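Local coordinates for protein lectin-related NK cell receptor LY49L1 (Mus musculus, PDB 3G8K) that acts as a natural killer cell surface receptor of the Ly49 family, whose members recognise MHC class I molecules, here represented by its C-type lectin-like domain, at residues 5-9 and 20-24; 13-19 and 49-54; 61-67 and 100-105. The protein carries 1 engineered substitution. All coordinates share one frame; numbering follows the deposited sequence.

Interaction 1: 5-9 and 20-24; sequences RGFEK and YFVMD
Tyr-20 enters this contact with its CB, which sits obliquely against CD1 of the Phe-7 ring at 4.0 Å. The N-terminal stretch of the C-type lectin-like domain here runs beside the end of strand 17-21, and a single beta bridge, Phe-7 with Val-22, joins the two backbones. The ring of Tyr-20 leads elsewhere, meeting Trp-11, while Phe-7 also packs on Leu-40 and Cys-121.

At Phe-21 the backbone takes over. Its carbonyl oxygen accepts the amide hydrogen of Glu-8, Phe-21 O to Glu-8 N measuring 2.7 Å in a nearly straight bond (167° at the hydrogen). The same oxygen rests against CB and CD1 of Phe-7, and CB of Phe-21 touches the side chain of Glu-8 at CG. The ring itself turns inward to Phe-12 and Ile-120.

Val-22 splits its two methyls between neighbours. CG2 presses on the Phe-7 ring, 3.6 Å from CE1, whereas CG1 lies beside the oxygen of Gly-6. A water gives one hydrogen to Val-22 O at 2.6 Å and the other to Glu-8 OE2 at 3.0 Å, linking the bent glutamate chain to the opposing backbone.

Met-23 closes the pairing: its N donates to Gly-6 O at 3.1 Å, with an angle of 158° at the hydrogen and the donor tilted from the carbonyl plane. Its CG passes over the carbonyl of Phe-7, and a bend at the sulfur (chi3 -78°) folds the terminal methyl back onto glycine, CE standing 3.6 Å from Gly-6 CA. Asp-24 joins through water alone: its N donates to a water that in turn gives a hydrogen to Gly-6 O, 2.9 Å from the water oxygen.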
loop_
_atom_site.group_PDB
_atom_site.type_symbol
_atom_site.label_atom_id
_atom_site.label_comp_id
_atom_site.label_asym_id
_atom_site.label_seq_id
_atom_site.Cartn_x
_atom_site.Cartn_y
_atom_site.Cartn_z
ATOM N N ARG A 5 14.748 -14.680 -0.639
ATOM C CA ARG A 5 14.061 -13.449 -1.123
ATOM C C ARG A 5 14.201 -13.018 -2.611
ATOM O O ARG A 5 15.313 -12.640 -3.074
ATOM C CB ARG A 5 14.373 -12.259 -0.164
ATOM C CG ARG A 5 14.687 -10.889 -0.814
ATOM C CD ARG A 5 13.448 -10.052 -1.229
ATOM N NE ARG A 5 13.798 -9.039 -2.245
ATOM C CZ ARG A 5 13.750 -7.705 -2.075
ATOM N NH1 ARG A 5 13.345 -7.182 -0.908
ATOM N NH2 ARG A 5 14.084 -6.882 -3.080
ATOM N N GLY A 6 13.069 -13.099 -3.342
ATOM C CA GLY A 6 12.749 -12.293 -4.558
ATOM C C GLY A 6 11.321 -11.711 -4.422
ATOM O O GLY A 6 10.393 -12.094 -5.139
ATOM N N PHE A 7 11.135 -10.844 -3.432
ATOM C CA PHE A 7 9.920 -10.070 -3.263
ATOM C C PHE A 7 10.007 -8.649 -3.824
ATOM O O PHE A 7 11.126 -8.134 -4.116
ATOM C CB PHE A 7 9.527 -10.073 -1.778
ATOM C CG PHE A 7 8.989 -11.402 -1.304
ATOM C CD1 PHE A 7 7.630 -11.544 -1.027
ATOM C CD2 PHE A 7 9.850 -12.481 -1.056
ATOM C CE1 PHE A 7 7.121 -12.718 -0.641
ATOM C CE2 PHE A 7 9.389 -13.710 -0.654
ATOM C CZ PHE A 7 7.958 -13.845 -0.381
ATOM N N GLU A 8 8.857 -7.995 -4.032
ATOM C CA GLU A 8 8.888 -6.578 -4.319
ATOM C C GLU A 8 9.418 -5.843 -3.093
ATOM O O GLU A 8 9.371 -6.419 -1.962
ATOM C CB GLU A 8 7.515 -6.082 -4.771
ATOM C CG GLU A 8 7.047 -6.863 -6.031
ATOM C CD GLU A 8 7.637 -6.383 -7.309
ATOM O OE1 GLU A 8 8.547 -5.534 -7.347
ATOM O OE2 GLU A 8 7.180 -6.880 -8.351
ATOM N N LYS A 9 9.870 -4.604 -3.277
ATOM C CA LYS A 9 10.377 -3.784 -2.153
ATOM C C LYS A 9 9.318 -2.959 -1.447
ATOM O O LYS A 9 9.617 -2.294 -0.455
ATOM C CB LYS A 9 11.717 -3.004 -2.414
ATOM C CG LYS A 9 11.735 -2.028 -3.561
ATOM C CD LYS A 9 13.091 -1.219 -3.742
ATOM C CE LYS A 9 13.265 0.016 -2.738
ATOM N NZ LYS A 9 14.363 1.025 -3.035
ATOM N N TYR A 20 2.707 -8.868 1.255
ATOM C CA TYR A 20 4.046 -8.851 0.529
ATOM C C TYR A 20 3.802 -9.504 -0.837
ATOM O O TYR A 20 2.906 -10.318 -0.953
ATOM C CB TYR A 20 5.090 -9.640 1.359
ATOM C CG TYR A 20 5.155 -9.225 2.834
ATOM C CD1 TYR A 20 4.381 -9.866 3.800
ATOM C CD2 TYR A 20 5.974 -8.184 3.244
ATOM C CE1 TYR A 20 4.429 -9.444 5.127
ATOM C CE2 TYR A 20 6.050 -7.807 4.569
ATOM C CZ TYR A 20 5.244 -8.404 5.481
ATOM O OH TYR A 20 5.373 -8.014 6.774
ATOM N N PHE A 21 4.613 -9.130 -1.860
ATOM C CA PHE A 21 4.357 -9.449 -3.267
ATOM C C PHE A 21 5.612 -10.074 -3.787
ATOM O O PHE A 21 6.661 -9.478 -3.618
ATOM C CB PHE A 21 3.959 -8.178 -4.134
ATOM C CG PHE A 21 2.782 -7.462 -3.585
ATOM C CD1 PHE A 21 2.953 -6.583 -2.513
ATOM C CD2 PHE A 21 1.447 -7.753 -4.040
ATOM C CE1 PHE A 21 1.838 -5.970 -1.885
ATOM C CE2 PHE A 21 0.315 -7.092 -3.441
ATOM C CZ PHE A 21 0.528 -6.214 -2.356
ATOM N N VAL A 22 5.493 -11.300 -4.330
ATOM C CA VAL A 22 6.600 -12.011 -5.066
ATOM C C VAL A 22 6.800 -11.344 -6.469
ATOM O O VAL A 22 5.839 -10.794 -7.059
ATOM C CB VAL A 22 6.374 -13.579 -5.150
ATOM C CG1 VAL A 22 7.570 -14.300 -5.758
ATOM C CG2 VAL A 22 6.069 -14.198 -3.800
ATOM N N MET A 23 8.037 -11.310 -6.995
ATOM C CA MET A 23 8.278 -10.580 -8.255
ATOM C C MET A 23 7.843 -11.360 -9.501
ATOM O O MET A 23 7.315 -10.786 -10.453
ATOM C CB MET A 23 9.755 -10.189 -8.409
ATOM C CG MET A 23 10.166 -9.221 -7.382
ATOM S SD MET A 23 11.771 -8.483 -7.727
ATOM C CE MET A 23 12.841 -9.820 -7.213
ATOM N N ASP A 24 8.103 -12.665 -9.469
ATOM C CA ASP A 24 7.718 -13.611 -10.497
ATOM C C ASP A 24 6.319 -14.199 -10.277
ATOM O O ASP A 24 5.900 -14.559 -9.172
ATOM C CB ASP A 24 8.700 -14.764 -10.547
ATOM C CG ASP A 24 10.101 -14.329 -10.975
ATOM O OD1 ASP A 24 11.082 -15.007 -10.565
ATOM O OD2 ASP A 24 10.239 -13.330 -11.714
HETATM O O HOH W 1 10.321 -13.675 -7.577
HETATM O O HOH W 2 6.513 -7.332 -0.891
HETATM O O HOH W 3 4.836 -8.671 -8.194
#

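Interaction 2: 13-19 and 49-54; sequences CYGIKCY and DELKFL
The rings of Tyr-14 and Phe-53 form an offset stack, centroids 4.5 Å apart and planes at 17°, where the hairpin of strands 10-14 and 17-21 faces helix 48-57 in the C-type lectin-like fold. The two side chains run antiparallel, so each CB covers the partner's ring: Tyr-14 CB lies over the Phe-53 face near its rim, and Phe-53 CB over the centre of the tyrosine. Tyr-19 extends this aromatic cluster, its CE1 reaching Phe-53 CE2 at 3.5 Å, and receives Leu-54 CD2 on one face of its ring, a CH-pi contact of 3.9 Å from that methyl to the ring centroid. The type II' turn from Tyr-14 to Lys-17 and the Cys-13 to Cys-18 disulfide hold the hairpin together. Beyond it, Lys-9 of the second subunit makes a cation-pi contact with Tyr-14.

Farther out, the hydroxyl of Tyr-14 donates to Asp-49, although the 2.4 Å between OH and OD2 is so short that its exact length is doubtful. At the other end Glu-50, extended beyond CG, carries one oxygen to two donors. Lys-17 NZ, which also bridges to Asp-46, approaches OE1 of Glu-50 at 2.6 Å on the syn lone pair. The hydroxyl of Tyr-19 comes from the anti side, OH to Glu-50 OE1 2.9 Å, 30° out of the carboxylate plane.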
loop_
_atom_site.group_PDB
_atom_site.type_symbol
_atom_site.label_atom_id
_atom_site.label_comp_id
_atom_site.label_asym_id
_atom_site.label_seq_id
_atom_site.Cartn_x
_atom_site.Cartn_y
_atom_site.Cartn_z
ATOM N N CYS A 13 0.015 -2.742 5.021
ATOM C CA CYS A 13 -0.528 -3.281 6.228
ATOM C C CYS A 13 -1.904 -2.715 6.433
ATOM O O CYS A 13 -2.212 -1.620 5.984
ATOM C CB CYS A 13 0.389 -2.987 7.439
ATOM S SG CYS A 13 2.133 -3.571 7.218
ATOM N N TYR A 14 -2.721 -3.478 7.123
ATOM C CA TYR A 14 -4.070 -3.059 7.407
ATOM C C TYR A 14 -4.401 -3.707 8.764
ATOM O O TYR A 14 -4.477 -4.901 8.854
ATOM C CB TYR A 14 -5.051 -3.498 6.311
ATOM C CG TYR A 14 -6.529 -3.097 6.595
ATOM C CD1 TYR A 14 -6.888 -1.751 6.793
ATOM C CD2 TYR A 14 -7.541 -4.053 6.633
ATOM C CE1 TYR A 14 -8.188 -1.349 7.024
ATOM C CE2 TYR A 14 -8.890 -3.672 6.881
ATOM C CZ TYR A 14 -9.203 -2.311 7.072
ATOM O OH TYR A 14 -10.562 -1.915 7.308
ATOM N N GLY A 15 -4.550 -2.901 9.821
ATOM C CA GLY A 15 -4.906 -3.488 11.107
ATOM C C GLY A 15 -3.695 -4.226 11.602
ATOM O O GLY A 15 -2.595 -3.630 11.683
ATOM N N ILE A 16 -3.864 -5.537 11.844
ATOM C CA ILE A 16 -2.819 -6.423 12.409
ATOM C C ILE A 16 -2.086 -7.327 11.383
ATOM O O ILE A 16 -1.334 -8.176 11.770
ATOM C CB ILE A 16 -3.450 -7.218 13.650
ATOM C CG1 ILE A 16 -2.720 -7.002 14.987
ATOM C CG2 ILE A 16 -3.779 -8.632 13.340
ATOM C CD1 ILE A 16 -1.589 -7.973 15.286
ATOM N N LYS A 17 -2.265 -7.109 10.084
ATOM C CA LYS A 17 -1.773 -7.971 9.002
ATOM C C LYS A 17 -1.009 -7.126 7.918
ATOM O O LYS A 17 -1.533 -6.112 7.440
ATOM C CB LYS A 17 -2.933 -8.774 8.311
ATOM C CG LYS A 17 -2.432 -9.930 7.359
ATOM C CD LYS A 17 -3.495 -10.932 6.842
ATOM C CE LYS A 17 -4.676 -11.133 7.791
ATOM N NZ LYS A 17 -5.709 -11.801 6.982
ATOM N N CYS A 18 0.185 -7.550 7.521
ATOM C CA CYS A 18 0.849 -6.986 6.312
ATOM C C CYS A 18 0.773 -7.910 5.084
ATOM O O CYS A 18 0.378 -9.041 5.241
ATOM C CB CYS A 18 2.254 -6.630 6.673
ATOM S SG CYS A 18 2.232 -5.395 8.046
ATOM N N TYR A 19 1.165 -7.416 3.883
ATOM C CA TYR A 19 0.927 -8.026 2.590
ATOM C C TYR A 19 2.165 -7.795 1.775
ATOM O O TYR A 19 2.588 -6.655 1.592
ATOM C CB TYR A 19 -0.234 -7.320 1.889
ATOM C CG TYR A 19 -1.532 -7.386 2.747
ATOM C CD1 TYR A 19 -1.902 -6.302 3.587
ATOM C CD2 TYR A 19 -2.338 -8.508 2.720
ATOM C CE1 TYR A 19 -3.102 -6.371 4.418
ATOM C CE2 TYR A 19 -3.559 -8.570 3.543
ATOM C CZ TYR A 19 -3.852 -7.517 4.399
ATOM O OH TYR A 19 -5.046 -7.528 5.117
ATOM N N ASP A 49 -14.574 -6.701 5.433
ATOM C CA ASP A 49 -13.789 -5.465 5.683
ATOM C C ASP A 49 -12.415 -5.541 5.049
ATOM O O ASP A 49 -11.946 -4.581 4.399
ATOM C CB ASP A 49 -13.624 -5.218 7.196
ATOM C CG ASP A 49 -13.028 -3.838 7.539
ATOM O OD1 ASP A 49 -13.714 -2.817 7.266
ATOM O OD2 ASP A 49 -11.898 -3.753 8.130
ATOM N N GLU A 50 -11.776 -6.690 5.235
ATOM C CA GLU A 50 -10.400 -6.906 4.745
ATOM C C GLU A 50 -10.327 -7.017 3.217
ATOM O O GLU A 50 -9.603 -6.297 2.570
ATOM C CB GLU A 50 -9.760 -8.095 5.471
ATOM C CG GLU A 50 -8.362 -8.378 4.992
ATOM C CD GLU A 50 -7.802 -9.624 5.618
ATOM O OE1 GLU A 50 -6.615 -9.898 5.431
ATOM O OE2 GLU A 50 -8.558 -10.309 6.313
ATOM N N LEU A 51 -11.166 -7.875 2.658
ATOM C CA LEU A 51 -11.457 -7.882 1.250
ATOM C C LEU A 51 -11.730 -6.499 0.619
ATOM O O LEU A 51 -11.172 -6.206 -0.457
ATOM C CB LEU A 51 -12.611 -8.838 0.922
ATOM C CG LEU A 51 -12.791 -9.079 -0.592
ATOM C CD1 LEU A 51 -11.595 -9.696 -1.372
ATOM C CD2 LEU A 51 -14.043 -9.799 -0.792
ATOM N N LYS A 52 -12.606 -5.683 1.240
ATOM C CA LYS A 52 -12.856 -4.286 0.759
ATOM C C LYS A 52 -11.593 -3.479 0.622
ATOM O O LYS A 52 -11.317 -2.889 -0.450
ATOM C CB LYS A 52 -13.841 -3.578 1.666
ATOM C CG LYS A 52 -15.285 -3.959 1.372
ATOM C CD LYS A 52 -16.188 -3.585 2.603
ATOM C CE LYS A 52 -17.697 -3.597 2.229
ATOM N NZ LYS A 52 -18.066 -4.953 1.698
ATOM N N PHE A 53 -10.778 -3.483 1.675
ATOM C CA PHE A 53 -9.488 -2.836 1.650
ATOM C C PHE A 53 -8.516 -3.371 0.574
ATOM O O PHE A 53 -7.914 -2.585 -0.181
ATOM C CB PHE A 53 -8.827 -2.870 3.028
ATOM C CG PHE A 53 -7.315 -2.795 2.937
ATOM C CD1 PHE A 53 -6.687 -1.559 2.651
ATOM C CD2 PHE A 53 -6.520 -3.956 3.088
ATOM C CE1 PHE A 53 -5.292 -1.466 2.511
ATOM C CE2 PHE A 53 -5.129 -3.882 2.928
ATOM C CZ PHE A 53 -4.499 -2.624 2.658
ATOM N N LEU A 54 -8.343 -4.687 0.461
ATOM C CA LEU A 54 -7.367 -5.154 -0.520
ATOM C C LEU A 54 -7.759 -4.751 -1.921
ATOM O O LEU A 54 -6.905 -4.393 -2.699
ATOM C CB LEU A 54 -7.093 -6.655 -0.434
ATOM C CG LEU A 54 -6.189 -7.091 0.718
ATOM C CD1 LEU A 54 -6.625 -8.530 1.133
ATOM C CD2 LEU A 54 -4.741 -6.992 0.263
#

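Interaction 3: 61-67 and 100-105; sequences DSYWIGL and CMLLSK. Engineered in segment 61-67: Tyr-63 (natural residue Cys).
Leu-102 lays CD2 over one face of the Trp-64 indole, 4.2 Å from the centroid of its six-membered ring. Next to it Cys-100 CB touches CZ3 of Trp-64 at 3.6 Å, and the carbonyl oxygen of Met-101 approaches the ring edge. The indole also meets Trp-28 and Phe-117 edge-to-face, so this end is tightly enclosed; Cys-100 continues into its disulfide with Cys-113. Across the strands, Ile-65 and Leu-67 run alongside Met-101 in the same direction, with Leu-67 CD2 3.7 Å from Met-101 CB. With chi1 at 67°, CG1 of Ile-65 stands between its backbone N and carbonyl carbon, which leaves CG2 to meet Leu-103 CB.

Trp-64 to Leu-67 spell the WIGL signature of the C-type lectin-like fold, with Gly-66 at the centre of an inverse gamma turn where the chain changes course. Met-101 uses both its backbone polar atoms across this corner: its O accepts from Ile-65 N, and its N donates to Leu-67 O at 2.9 Å.

Toward Asp-61 the packing thins. Tyr-63, engineered in place of cysteine, is still gripped by two backbone bonds, its N and O each 2.8 Å from Leu-103 O and N respectively, while its hydroxyl is hydrogen-bonded to the backbone oxygen of Pro-59. Ser-62 and Ser-104 make a loose pair whose nearest side-chain atoms, Ser-62 OG and Ser-104 CB, are 3.7 Å apart. Exposed Asp-61 folds its carboxylate back, OD1 accepting from Ser-62 N at 2.8 Å.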
loop_
_atom_site.group_PDB
_atom_site.type_symbol
_atom_site.label_atom_id
_atom_site.label_comp_id
_atom_site.label_asym_id
_atom_site.label_seq_id
_atom_site.Cartn_x
_atom_site.Cartn_y
_atom_site.Cartn_z
ATOM N N ASP A 61 -4.259 -6.038 -10.824
ATOM C CA ASP A 61 -3.720 -7.266 -11.374
ATOM C C ASP A 61 -4.491 -8.337 -10.695
ATOM O O ASP A 61 -5.478 -8.037 -9.969
ATOM C CB ASP A 61 -2.169 -7.419 -11.208
ATOM C CG ASP A 61 -1.538 -8.217 -12.332
ATOM O OD1 ASP A 61 -2.322 -8.899 -13.038
ATOM O OD2 ASP A 61 -0.288 -8.168 -12.567
ATOM N N SER A 62 -4.088 -9.577 -10.979
ATOM C CA SER A 62 -4.694 -10.795 -10.433
ATOM C C SER A 62 -3.653 -11.558 -9.612
ATOM O O SER A 62 -2.511 -11.708 -10.023
ATOM C CB SER A 62 -5.247 -11.617 -11.546
ATOM O OG SER A 62 -6.514 -11.082 -11.827
ATOM N N TYR A 63 -4.055 -11.943 -8.405
ATOM C CA TYR A 63 -3.171 -12.444 -7.356
ATOM C C TYR A 63 -3.650 -13.757 -6.839
ATOM O O TYR A 63 -4.838 -13.887 -6.408
ATOM C CB TYR A 63 -3.099 -11.457 -6.140
ATOM C CG TYR A 63 -2.663 -10.078 -6.543
ATOM C CD1 TYR A 63 -1.314 -9.743 -6.557
ATOM C CD2 TYR A 63 -3.583 -9.100 -6.933
ATOM C CE1 TYR A 63 -0.876 -8.486 -6.951
ATOM C CE2 TYR A 63 -3.154 -7.830 -7.338
ATOM C CZ TYR A 63 -1.783 -7.535 -7.330
ATOM O OH TYR A 63 -1.329 -6.272 -7.707
ATOM N N TRP A 64 -2.759 -14.721 -6.760
ATOM C CA TRP A 64 -3.150 -15.982 -6.035
ATOM C C TRP A 64 -3.276 -15.750 -4.567
ATOM O O TRP A 64 -2.505 -15.007 -4.014
ATOM C CB TRP A 64 -2.082 -17.061 -6.233
ATOM C CG TRP A 64 -2.050 -17.816 -7.563
ATOM C CD1 TRP A 64 -0.851 -18.014 -8.376
ATOM C CD2 TRP A 64 -3.123 -18.431 -8.326
ATOM N NE1 TRP A 64 -1.202 -18.680 -9.506
ATOM C CE2 TRP A 64 -2.535 -18.999 -9.503
ATOM C CE3 TRP A 64 -4.489 -18.603 -8.133
ATOM C CZ2 TRP A 64 -3.285 -19.699 -10.429
ATOM C CZ3 TRP A 64 -5.214 -19.280 -9.062
ATOM C CH2 TRP A 64 -4.648 -19.849 -10.162
ATOM N N ILE A 65 -4.265 -16.386 -3.913
ATOM C CA ILE A 65 -4.459 -16.237 -2.488
ATOM C C ILE A 65 -4.652 -17.666 -1.994
ATOM O O ILE A 65 -4.766 -18.608 -2.804
ATOM C CB ILE A 65 -5.709 -15.275 -2.085
ATOM C CG1 ILE A 65 -7.046 -15.925 -2.499
ATOM C CG2 ILE A 65 -5.413 -13.768 -2.538
ATOM C CD1 ILE A 65 -8.205 -15.090 -2.459
ATOM N N GLY A 66 -4.573 -17.860 -0.702
ATOM C CA GLY A 66 -4.444 -19.229 -0.159
ATOM C C GLY A 66 -5.782 -19.937 0.051
ATOM O O GLY A 66 -6.068 -20.413 1.132
ATOM N N LEU A 67 -6.566 -20.012 -1.018
ATOM C CA LEU A 67 -7.887 -20.592 -1.001
ATOM C C LEU A 67 -8.011 -21.524 -2.234
ATOM O O LEU A 67 -7.622 -21.159 -3.358
ATOM C CB LEU A 67 -8.960 -19.484 -1.019
ATOM C CG LEU A 67 -10.444 -19.930 -1.141
ATOM C CD1 LEU A 67 -10.881 -20.604 0.136
ATOM C CD2 LEU A 67 -11.358 -18.723 -1.398
ATOM N N CYS A 100 -8.620 -23.035 -7.736
ATOM C CA CYS A 100 -7.820 -22.149 -6.842
ATOM C C CYS A 100 -8.351 -20.725 -6.953
ATOM O O CYS A 100 -8.777 -20.318 -8.050
ATOM C CB CYS A 100 -6.332 -22.203 -7.265
ATOM S SG CYS A 100 -5.432 -23.819 -6.971
ATOM N N MET A 101 -8.291 -19.927 -5.869
ATOM C CA MET A 101 -8.841 -18.574 -5.905
ATOM C C MET A 101 -7.742 -17.467 -6.155
ATOM O O MET A 101 -6.615 -17.574 -5.695
ATOM C CB MET A 101 -9.778 -18.370 -4.678
ATOM C CG MET A 101 -10.896 -17.314 -4.768
ATOM S SD MET A 101 -12.177 -17.818 -5.831
ATOM C CE MET A 101 -13.154 -18.861 -4.746
ATOM N N LEU A 102 -8.078 -16.480 -6.965
ATOM C CA LEU A 102 -7.372 -15.238 -7.086
ATOM C C LEU A 102 -8.223 -14.109 -6.542
ATOM O O LEU A 102 -9.440 -14.175 -6.615
ATOM C CB LEU A 102 -7.214 -14.793 -8.539
ATOM C CG LEU A 102 -6.650 -15.688 -9.570
ATOM C CD1 LEU A 102 -7.394 -15.266 -10.821
ATOM C CD2 LEU A 102 -5.173 -15.221 -9.630
ATOM N N LEU A 103 -7.492 -13.105 -6.083
ATOM C CA LEU A 103 -7.897 -11.728 -5.846
ATOM C C LEU A 103 -7.609 -10.836 -7.070
ATOM O O LEU A 103 -6.456 -10.778 -7.565
ATOM C CB LEU A 103 -7.045 -11.172 -4.677
ATOM C CG LEU A 103 -7.364 -9.762 -4.083
ATOM C CD1 LEU A 103 -8.909 -9.531 -4.004
ATOM C CD2 LEU A 103 -6.674 -9.570 -2.715
ATOM N N SER A 104 -8.637 -10.132 -7.544
ATOM C CA SER A 104 -8.449 -8.919 -8.392
ATOM C C SER A 104 -9.107 -7.722 -7.708
ATOM O O SER A 104 -9.859 -7.901 -6.730
ATOM C CB SER A 104 -8.990 -9.131 -9.820
ATOM O OG SER A 104 -10.378 -9.345 -9.900
ATOM N N LYS A 105 -8.833 -6.510 -8.189
ATOM C CA LYS A 105 -9.597 -5.326 -7.754
ATOM C C LYS A 105 -11.108 -5.447 -7.816
ATOM O O LYS A 105 -11.863 -4.776 -7.070
ATOM C CB LYS A 105 -9.184 -4.101 -8.576
ATOM C CG LYS A 105 -7.680 -3.849 -8.527
ATOM C CD LYS A 105 -7.425 -2.437 -8.882
ATOM C CE LYS A 105 -7.943 -1.534 -7.825
ATOM N NZ LYS A 105 -7.084 -1.548 -6.609
#

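The three contacts all reach one sheet but differ in burial and chemistry. Interaction 3, nearest the centre of the chain, relies on strand pairing and aliphatic packing around a tryptophan and touches no other subunit. Interaction 2 is also buried but joins helix to hairpin through stacked rings with a charged rim, and it borders the dimer interface, across which the sheet continues. Interaction 1, partly buried and farthest from the centre, combines two backbone bonds and bridging waters with packing round the buried Phe-7 ring. Strand 17-21 serves both interactions 1 and 2. Interaction 3 touches each of the others: Leu-103 packs against Leu-51 and Leu-54, and Tyr-63 against Phe-21.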